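Local atomic coordinates of D-mannose isomerase (Marinomonas mediterranea, PDB entry 5X32), a protein that catalyses the reversible isomerization of D-mannose to D-fructose and, less efficiently, converts D-lyxose to D-xylulose. Residues 34-46 against 364-376. Numbering follows the deposited sequence.
Sequences FFQFFKDDGSVYD and NAQYDNNKSPAGK
Phe-38 and Ser-372 pair as a single antiparallel, hydrogen-bonded bridge between two loops from opposite ends of the chain: 34-46 leads into strand 49-51, while the loop 364-376 precedes helix 379-390. Phe-38 N donates to Ser-372 O (2.9 Å), and Ser-372 N returns a nearly straight bond to Phe-38 O, 174° at the hydrogen. Lys-371 and Ser-372 together face Phe-38, a classic beta bulge. Beyond it 34-46 folds into a type I turn, Lys-39 to Gly-42, where Asp-40 N donates a hydrogen bond to Asn-369 O (2.7 Å). The Lys-371 chain, bent at chi2, chi3 and chi4, brings NZ to Asp-40 O, though the modelled separation is too short to be taken literally; Asp-350 and Gly-354 also hold this ammonium. On the Asp-40 carboxylate, OD2 accepts Gln-366 NE2 (3.1 Å) from the syn side but well out of the carboxylate plane, the two flat groups turned 52° apart. In the (alpha/alpha)6 barrel of this family, the loop after the first helix, 9-23, here meets the loop before the last, 379-390; the Ser-372 side chain lies about 10 Å from that of His-380, probably a catalytic proton donor/acceptor. The Asn-370 amide lies parallel to one face of the Tyr-45 ring, offset toward its CE2 and CZ rim, planes 1° apart, its OD1 taking a weak bond from Lys-39 NZ. Alongside, Pro-373 C and Ala-374 N cover one face of the Phe-37 ring, whose CZ and CE1 meet the Ala-374 methyl.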
ATOM      1  N   PHE A  34     -11.458 -10.112  10.810  1.00 46.94           N
ATOM      2  CA  PHE A  34     -11.686 -10.613   9.467  1.00 48.66           C
ATOM      3  C   PHE A  34     -10.909 -11.890   9.215  1.00 48.95           C
ATOM      4  O   PHE A  34      -9.812 -12.088   9.744  1.00 54.96           O
ATOM      5  CB  PHE A  34     -11.285  -9.557   8.414  1.00 47.80           C
ATOM      6  CG  PHE A  34     -11.945  -8.220   8.613  1.00 46.08           C
ATOM      7  CD1 PHE A  34     -11.272  -7.193   9.242  1.00 52.20           C
ATOM      8  CD2 PHE A  34     -13.248  -8.002   8.214  1.00 47.70           C
ATOM      9  CE1 PHE A  34     -11.878  -5.961   9.445  1.00 48.85           C
ATOM     10  CE2 PHE A  34     -13.858  -6.780   8.415  1.00 44.71           C
ATOM     11  CZ  PHE A  34     -13.173  -5.761   9.033  1.00 46.96           C
ATOM     12  N   PHE A  35     -11.485 -12.759   8.401  1.00 47.18           N
ATOM     13  CA  PHE A  35     -10.722 -13.846   7.804  1.00 50.98           C
ATOM     14  C   PHE A  35      -9.767 -13.230   6.775  1.00 54.86           C
ATOM     15  O   PHE A  35     -10.060 -12.185   6.168  1.00 51.59           O
ATOM     16  CB  PHE A  35     -11.647 -14.890   7.160  1.00 58.91           C
ATOM     17  CG  PHE A  35     -12.642 -15.514   8.128  1.00 54.23           C
ATOM     18  CD1 PHE A  35     -12.218 -16.400   9.111  1.00 54.92           C
ATOM     19  CD2 PHE A  35     -13.987 -15.193   8.057  1.00 50.72           C
ATOM     20  CE1 PHE A  35     -13.125 -16.975   9.999  1.00 56.03           C
ATOM     21  CE2 PHE A  35     -14.893 -15.753   8.934  1.00 57.42           C
ATOM     22  CZ  PHE A  35     -14.462 -16.645   9.914  1.00 55.46           C
ATOM     23  N   GLN A  36      -8.592 -13.828   6.629  1.00 54.71           N
ATOM     24  CA  GLN A  36      -7.536 -13.162   5.893  1.00 50.33           C
ATOM     25  C   GLN A  36      -6.859 -14.049   4.833  1.00 57.74           C
ATOM     26  O   GLN A  36      -5.844 -13.669   4.230  1.00 51.28           O
ATOM     27  CB  GLN A  36      -6.503 -12.615   6.886  1.00 46.12           C
ATOM     28  CG  GLN A  36      -7.066 -11.519   7.794  1.00 50.68           C
ATOM     29  CD  GLN A  36      -6.060 -10.989   8.816  1.00 51.93           C
ATOM     30  OE1 GLN A  36      -4.917 -11.444   8.889  1.00 48.57           O
ATOM     31  NE2 GLN A  36      -6.468  -9.974   9.560  1.00 46.89           N
ATOM     32  N   PHE A  37      -7.467 -15.193   4.550  1.00 52.18           N
ATOM     33  CA  PHE A  37      -6.873 -16.129   3.610  1.00 54.35           C
ATOM     34  C   PHE A  37      -7.937 -16.675   2.666  1.00 58.90           C
ATOM     35  O   PHE A  37      -8.725 -17.553   3.026  1.00 52.36           O
ATOM     36  CB  PHE A  37      -6.182 -17.278   4.347  1.00 50.19           C
ATOM     37  CG  PHE A  37      -4.893 -16.893   5.038  1.00 52.52           C
ATOM     38  CD1 PHE A  37      -4.908 -16.277   6.286  1.00 49.88           C
ATOM     39  CD2 PHE A  37      -3.662 -17.201   4.461  1.00 52.97           C
ATOM     40  CE1 PHE A  37      -3.723 -15.952   6.931  1.00 50.79           C
ATOM     41  CE2 PHE A  37      -2.470 -16.878   5.096  1.00 42.62           C
ATOM     42  CZ  PHE A  37      -2.497 -16.262   6.330  1.00 54.25           C
ATOM     43  N   PHE A  38      -7.915 -16.198   1.428  1.00 56.12           N
ATOM     44  CA  PHE A  38      -8.986 -16.506   0.509  1.00 54.32           C
ATOM     45  C   PHE A  38      -8.481 -17.221  -0.727  1.00 57.19           C
ATOM     46  O   PHE A  38      -7.456 -16.859  -1.319  1.00 56.51           O
ATOM     47  CB  PHE A  38      -9.707 -15.221   0.113  1.00 54.63           C
ATOM     48  CG  PHE A  38     -10.230 -14.447   1.280  1.00 52.65           C
ATOM     49  CD1 PHE A  38     -11.472 -14.727   1.815  1.00 54.05           C
ATOM     50  CD2 PHE A  38      -9.464 -13.453   1.865  1.00 55.56           C
ATOM     51  CE1 PHE A  38     -11.952 -14.028   2.900  1.00 51.14           C
ATOM     52  CE2 PHE A  38      -9.941 -12.738   2.952  1.00 53.79           C
ATOM     53  CZ  PHE A  38     -11.187 -13.031   3.466  1.00 58.62           C
ATOM     54  N   LYS A  39      -9.256 -18.217  -1.124  1.00 55.96           N
ATOM     55  CA  LYS A  39      -9.032 -18.962  -2.339  1.00 56.05           C
ATOM     56  C   LYS A  39      -9.568 -18.137  -3.502  1.00 53.86           C
ATOM     57  O   LYS A  39     -10.306 -17.177  -3.285  1.00 50.33           O
ATOM     58  CB  LYS A  39      -9.749 -20.312  -2.226  1.00 54.59           C
ATOM     59  CG  LYS A  39      -8.894 -21.508  -2.534  1.00 57.38           C
ATOM     60  CD  LYS A  39      -7.897 -21.817  -1.450  1.00 52.74           C
ATOM     61  CE  LYS A  39      -6.777 -22.652  -2.038  1.00 53.51           C
ATOM     62  NZ  LYS A  39      -5.921 -23.253  -0.999  1.00 56.18           N
ATOM     63  N   ASP A  40      -9.205 -18.487  -4.731  1.00 51.49           N
ATOM     64  CA  ASP A  40      -9.761 -17.781  -5.886  1.00 55.33           C
ATOM     65  C   ASP A  40     -11.291 -17.696  -5.854  1.00 58.69           C
ATOM     66  O   ASP A  40     -11.866 -16.663  -6.204  1.00 59.00           O
ATOM     67  CB  ASP A  40      -9.329 -18.421  -7.211  1.00 60.02           C
ATOM     68  CG  ASP A  40      -7.844 -18.184  -7.549  1.00 64.34           C
ATOM     69  OD1 ASP A  40      -7.239 -17.208  -7.043  1.00 61.63           O
ATOM     70  OD2 ASP A  40      -7.296 -18.961  -8.371  1.00 63.08           O
ATOM     71  N   ASP A  41     -11.936 -18.788  -5.435  1.00 59.44           N
ATOM     72  CA  ASP A  41     -13.398 -18.920  -5.488  1.00 54.73           C
ATOM     73  C   ASP A  41     -14.113 -18.166  -4.348  1.00 60.04           C
ATOM     74  O   ASP A  41     -15.333 -18.004  -4.365  1.00 63.48           O
ATOM     75  CB  ASP A  41     -13.766 -20.407  -5.445  1.00 50.67           C
ATOM     76  CG  ASP A  41     -13.385 -21.084  -4.093  1.00 63.88           C
ATOM     77  OD1 ASP A  41     -13.130 -20.365  -3.099  1.00 62.49           O
ATOM     78  OD2 ASP A  41     -13.318 -22.336  -4.018  1.00 56.90           O
ATOM     79  N   GLY A  42     -13.330 -17.671  -3.389  1.00 58.12           N
ATOM     80  CA  GLY A  42     -13.846 -16.947  -2.243  1.00 55.33           C
ATOM     81  C   GLY A  42     -13.726 -17.710  -0.938  1.00 62.78           C
ATOM     82  O   GLY A  42     -13.983 -17.156   0.145  1.00 60.35           O
ATOM     83  N   SER A  43     -13.317 -18.975  -1.031  1.00 60.90           N
ATOM     84  CA  SER A  43     -13.248 -19.848   0.147  1.00 57.95           C
ATOM     85  C   SER A  43     -12.226 -19.339   1.137  1.00 58.31           C
ATOM     86  O   SER A  43     -11.136 -18.925   0.739  1.00 63.73           O
ATOM     87  CB  SER A  43     -12.860 -21.272  -0.245  1.00 54.68           C
ATOM     88  OG  SER A  43     -13.857 -21.876  -1.042  1.00 74.91           O
ATOM     89  N   VAL A  44     -12.560 -19.355   2.420  1.00 51.04           N
ATOM     90  CA  VAL A  44     -11.541 -19.078   3.410  1.00 51.58           C
ATOM     91  C   VAL A  44     -10.740 -20.361   3.536  1.00 49.04           C
ATOM     92  O   VAL A  44     -11.313 -21.411   3.740  1.00 59.55           O
ATOM     93  CB  VAL A  44     -12.116 -18.667   4.769  1.00 51.74           C
ATOM     94  CG1 VAL A  44     -10.963 -18.384   5.748  1.00 53.02           C
ATOM     95  CG2 VAL A  44     -13.026 -17.438   4.627  1.00 45.90           C
ATOM     96  N   TYR A  45      -9.423 -20.300   3.386  1.00 56.73           N
ATOM     97  CA  TYR A  45      -8.634 -21.523   3.462  1.00 52.75           C
ATOM     98  C   TYR A  45      -7.723 -21.546   4.689  1.00 53.51           C
ATOM     99  O   TYR A  45      -6.980 -22.506   4.904  1.00 53.22           O
ATOM    100  CB  TYR A  45      -7.824 -21.723   2.178  1.00 56.52           C
ATOM    101  CG  TYR A  45      -6.613 -20.822   1.952  1.00 61.68           C
ATOM    102  CD1 TYR A  45      -5.348 -21.207   2.391  1.00 56.77           C
ATOM    103  CD2 TYR A  45      -6.722 -19.629   1.237  1.00 58.08           C
ATOM    104  CE1 TYR A  45      -4.247 -20.430   2.170  1.00 54.36           C
ATOM    105  CE2 TYR A  45      -5.610 -18.835   1.003  1.00 59.49           C
ATOM    106  CZ  TYR A  45      -4.369 -19.242   1.472  1.00 63.36           C
ATOM    107  OH  TYR A  45      -3.241 -18.459   1.252  1.00 61.64           O
ATOM    108  N   ASP A  46      -7.794 -20.487   5.494  1.00 55.74           N
ATOM    109  CA  ASP A  46      -7.162 -20.460   6.814  1.00 57.89           C
ATOM    110  C   ASP A  46      -7.857 -19.381   7.645  1.00 58.78           C
ATOM    111  O   ASP A  46      -7.484 -18.191   7.556  1.00 51.43           O
ATOM    112  CB  ASP A  46      -5.662 -20.165   6.699  1.00 51.47           C
ATOM    113  CG  ASP A  46      -4.959 -20.126   8.047  1.00 61.91           C
ATOM    114  OD1 ASP A  46      -5.636 -19.943   9.092  1.00 59.78           O
ATOM    115  OD2 ASP A  46      -3.707 -20.256   8.056  1.00 57.82           O
ATOM    116  N   ASN A 364       2.261 -15.272 -17.738  1.00 60.09           N
ATOM    117  CA  ASN A 364       0.944 -14.847 -17.276  1.00 57.57           C
ATOM    118  C   ASN A 364       0.100 -16.018 -16.761  1.00 59.75           C
ATOM    119  O   ASN A 364      -1.136 -15.945 -16.722  1.00 57.84           O
ATOM    120  CB  ASN A 364       0.201 -14.102 -18.394  1.00 54.51           C
ATOM    121  CG  ASN A 364       1.073 -13.029 -19.060  1.00 68.20           C
ATOM    122  OD1 ASN A 364       1.905 -12.393 -18.406  1.00 65.99           O
ATOM    123  ND2 ASN A 364       0.891 -12.834 -20.367  1.00 74.52           N
ATOM    124  N   ALA A 365       0.772 -17.073 -16.310  1.00 53.08           N
ATOM    125  CA  ALA A 365       0.089 -18.203 -15.691  1.00 53.94           C
ATOM    126  C   ALA A 365       0.031 -18.030 -14.185  1.00 59.28           C
ATOM    127  O   ALA A 365       1.026 -17.636 -13.581  1.00 68.61           O
ATOM    128  CB  ALA A 365       0.797 -19.481 -16.028  1.00 53.29           C
ATOM    129  N   GLN A 366      -1.101 -18.348 -13.568  1.00 60.35           N
ATOM    130  CA  GLN A 366      -1.186 -18.330 -12.106  1.00 55.86           C
ATOM    131  C   GLN A 366      -0.294 -19.413 -11.533  1.00 54.19           C
ATOM    132  O   GLN A 366      -0.025 -20.412 -12.179  1.00 56.52           O
ATOM    133  CB  GLN A 366      -2.622 -18.522 -11.613  1.00 45.23           C
ATOM    134  CG  GLN A 366      -3.548 -17.403 -12.019  1.00 54.35           C
ATOM    135  CD  GLN A 366      -4.976 -17.627 -11.580  1.00 65.38           C
ATOM    136  OE1 GLN A 366      -5.887 -17.753 -12.405  1.00 68.79           O
ATOM    137  NE2 GLN A 366      -5.190 -17.645 -10.268  1.00 68.68           N
ATOM    138  N   TYR A 367       0.209 -19.192 -10.333  1.00 57.53           N
ATOM    139  CA  TYR A 367       1.024 -20.203  -9.678  1.00 59.98           C
ATOM    140  C   TYR A 367       0.140 -21.190  -8.924  1.00 59.73           C
ATOM    141  O   TYR A 367       0.456 -22.381  -8.832  1.00 54.02           O
ATOM    142  CB  TYR A 367       2.019 -19.552  -8.726  1.00 60.21           C
ATOM    143  CG  TYR A 367       3.289 -19.093  -9.381  1.00 62.10           C
ATOM    144  CD1 TYR A 367       4.286 -19.998  -9.711  1.00 61.94           C
ATOM    145  CD2 TYR A 367       3.498 -17.748  -9.666  1.00 63.56           C
ATOM    146  CE1 TYR A 367       5.460 -19.579 -10.308  1.00 69.69           C
ATOM    147  CE2 TYR A 367       4.666 -17.317 -10.257  1.00 65.78           C
ATOM    148  CZ  TYR A 367       5.643 -18.233 -10.574  1.00 67.12           C
ATOM    149  OH  TYR A 367       6.801 -17.804 -11.161  1.00 60.68           O
ATOM    150  N   ASP A 368      -0.949 -20.664  -8.367  1.00 52.22           N
ATOM    151  CA  ASP A 368      -1.932 -21.456  -7.652  1.00 59.26           C
ATOM    152  C   ASP A 368      -3.258 -20.698  -7.505  1.00 63.77           C
ATOM    153  O   ASP A 368      -3.478 -19.670  -8.157  1.00 56.89           O
ATOM    154  CB  ASP A 368      -1.393 -21.885  -6.282  1.00 56.04           C
ATOM    155  CG  ASP A 368      -1.077 -20.710  -5.370  1.00 66.59           C
ATOM    156  OD1 ASP A 368      -1.696 -19.630  -5.508  1.00 70.02           O
ATOM    157  OD2 ASP A 368      -0.207 -20.877  -4.485  1.00 67.96           O
ATOM    158  N   ASN A 369      -4.126 -21.191  -6.623  1.00 60.82           N
ATOM    159  CA  ASN A 369      -5.448 -20.593  -6.485  1.00 59.33           C
ATOM    160  C   ASN A 369      -5.637 -19.820  -5.176  1.00 62.43           C
ATOM    161  O   ASN A 369      -6.758 -19.695  -4.656  1.00 64.91           O
ATOM    162  CB  ASN A 369      -6.521 -21.674  -6.631  1.00 64.00           C
ATOM    163  CG  ASN A 369      -6.459 -22.715  -5.528  1.00 70.57           C
ATOM    164  OD1 ASN A 369      -5.398 -22.961  -4.943  1.00 72.64           O
ATOM    165  ND2 ASN A 369      -7.601 -23.335  -5.235  1.00 68.63           N
ATOM    166  N   ASN A 370      -4.534 -19.303  -4.643  1.00 61.52           N
ATOM    167  CA  ASN A 370      -4.596 -18.403  -3.502  1.00 58.23           C
ATOM    168  C   ASN A 370      -4.754 -16.932  -3.882  1.00 52.34           C
ATOM    169  O   ASN A 370      -3.782 -16.187  -3.902  1.00 55.61           O
ATOM    170  CB  ASN A 370      -3.364 -18.590  -2.616  1.00 60.40           C
ATOM    171  CG  ASN A 370      -3.397 -19.911  -1.861  1.00 64.26           C
ATOM    172  OD1 ASN A 370      -4.455 -20.509  -1.712  1.00 66.38           O
ATOM    173  ND2 ASN A 370      -2.256 -20.343  -1.344  1.00 66.47           N
ATOM    174  N   LYS A 371      -5.992 -16.522  -4.151  1.00 51.01           N
ATOM    175  CA  LYS A 371      -6.314 -15.131  -4.486  1.00 52.29           C
ATOM    176  C   LYS A 371      -5.725 -14.119  -3.478  1.00 51.94           C
ATOM    177  O   LYS A 371      -5.000 -13.210  -3.872  1.00 47.20           O
ATOM    178  CB  LYS A 371      -7.847 -14.972  -4.573  1.00 48.82           C
ATOM    179  CG  LYS A 371      -8.391 -13.604  -5.029  1.00 44.66           C
ATOM    180  CD  LYS A 371      -8.608 -13.528  -6.535  1.00 49.94           C
ATOM    181  CE  LYS A 371      -9.536 -14.619  -7.071  1.00 54.82           C
ATOM    182  NZ  LYS A 371     -11.012 -14.388  -6.920  1.00 55.13           N
ATOM    183  N   SER A 372      -6.019 -14.295  -2.184  1.00 54.90           N
ATOM    184  CA  SER A 372      -5.577 -13.345  -1.168  1.00 50.48           C
ATOM    185  C   SER A 372      -5.138 -13.973   0.156  1.00 54.85           C
ATOM    186  O   SER A 372      -5.922 -14.064   1.089  1.00 54.68           O
ATOM    187  CB  SER A 372      -6.682 -12.343  -0.877  1.00 48.57           C
ATOM    188  OG  SER A 372      -7.087 -11.685  -2.051  1.00 47.48           O
ATOM    189  N   PRO A 373      -3.856 -14.338   0.269  1.00 57.54           N
ATOM    190  CA  PRO A 373      -3.302 -14.773   1.558  1.00 50.22           C
ATOM    191  C   PRO A 373      -3.201 -13.571   2.500  1.00 52.35           C
ATOM    192  O   PRO A 373      -3.579 -12.477   2.085  1.00 55.65           O
ATOM    193  CB  PRO A 373      -1.926 -15.323   1.179  1.00 48.62           C
ATOM    194  CG  PRO A 373      -1.574 -14.588  -0.072  1.00 44.56           C
ATOM    195  CD  PRO A 373      -2.844 -14.314  -0.803  1.00 46.42           C
ATOM    196  N   ALA A 374      -2.775 -13.754   3.746  1.00 54.79           N
ATOM    197  CA  ALA A 374      -2.667 -12.610   4.659  1.00 56.06           C
ATOM    198  C   ALA A 374      -1.770 -11.562   4.041  1.00 52.96           C
ATOM    199  O   ALA A 374      -0.757 -11.890   3.424  1.00 58.32           O
ATOM    200  CB  ALA A 374      -2.129 -13.020   6.022  1.00 54.68           C
ATOM    201  N   GLY A 375      -2.170 -10.306   4.184  1.00 51.52           N
ATOM    202  CA  GLY A 375      -1.465  -9.193   3.582  1.00 48.96           C
ATOM    203  C   GLY A 375      -2.229  -8.567   2.427  1.00 48.85           C
ATOM    204  O   GLY A 375      -2.232  -7.353   2.264  1.00 60.42           O
ATOM    205  N   LYS A 376      -2.946  -9.372   1.665  1.00 40.23           N
ATOM    206  CA  LYS A 376      -3.683  -8.839   0.537  1.00 44.74           C
ATOM    207  C   LYS A 376      -5.193  -8.761   0.809  1.00 48.09           C
ATOM    208  O   LYS A 376      -5.863  -9.778   0.981  1.00 47.79           O
ATOM    209  CB  LYS A 376      -3.422  -9.696  -0.705  1.00 45.08           C
ATOM    210  CG  LYS A 376      -4.243  -9.325  -1.930  1.00 45.42           C
ATOM    211  CD  LYS A 376      -3.885 -10.214  -3.127  1.00 44.07           C
ATOM    212  CE  LYS A 376      -4.597  -9.772  -4.386  1.00 44.54           C
ATOM    213  NZ  LYS A 376      -6.036 -10.115  -4.387  1.00 46.72           N
TER
HETATM  214  O   HOH W   1     -10.576 -21.619  -5.847  1.00 55.04           O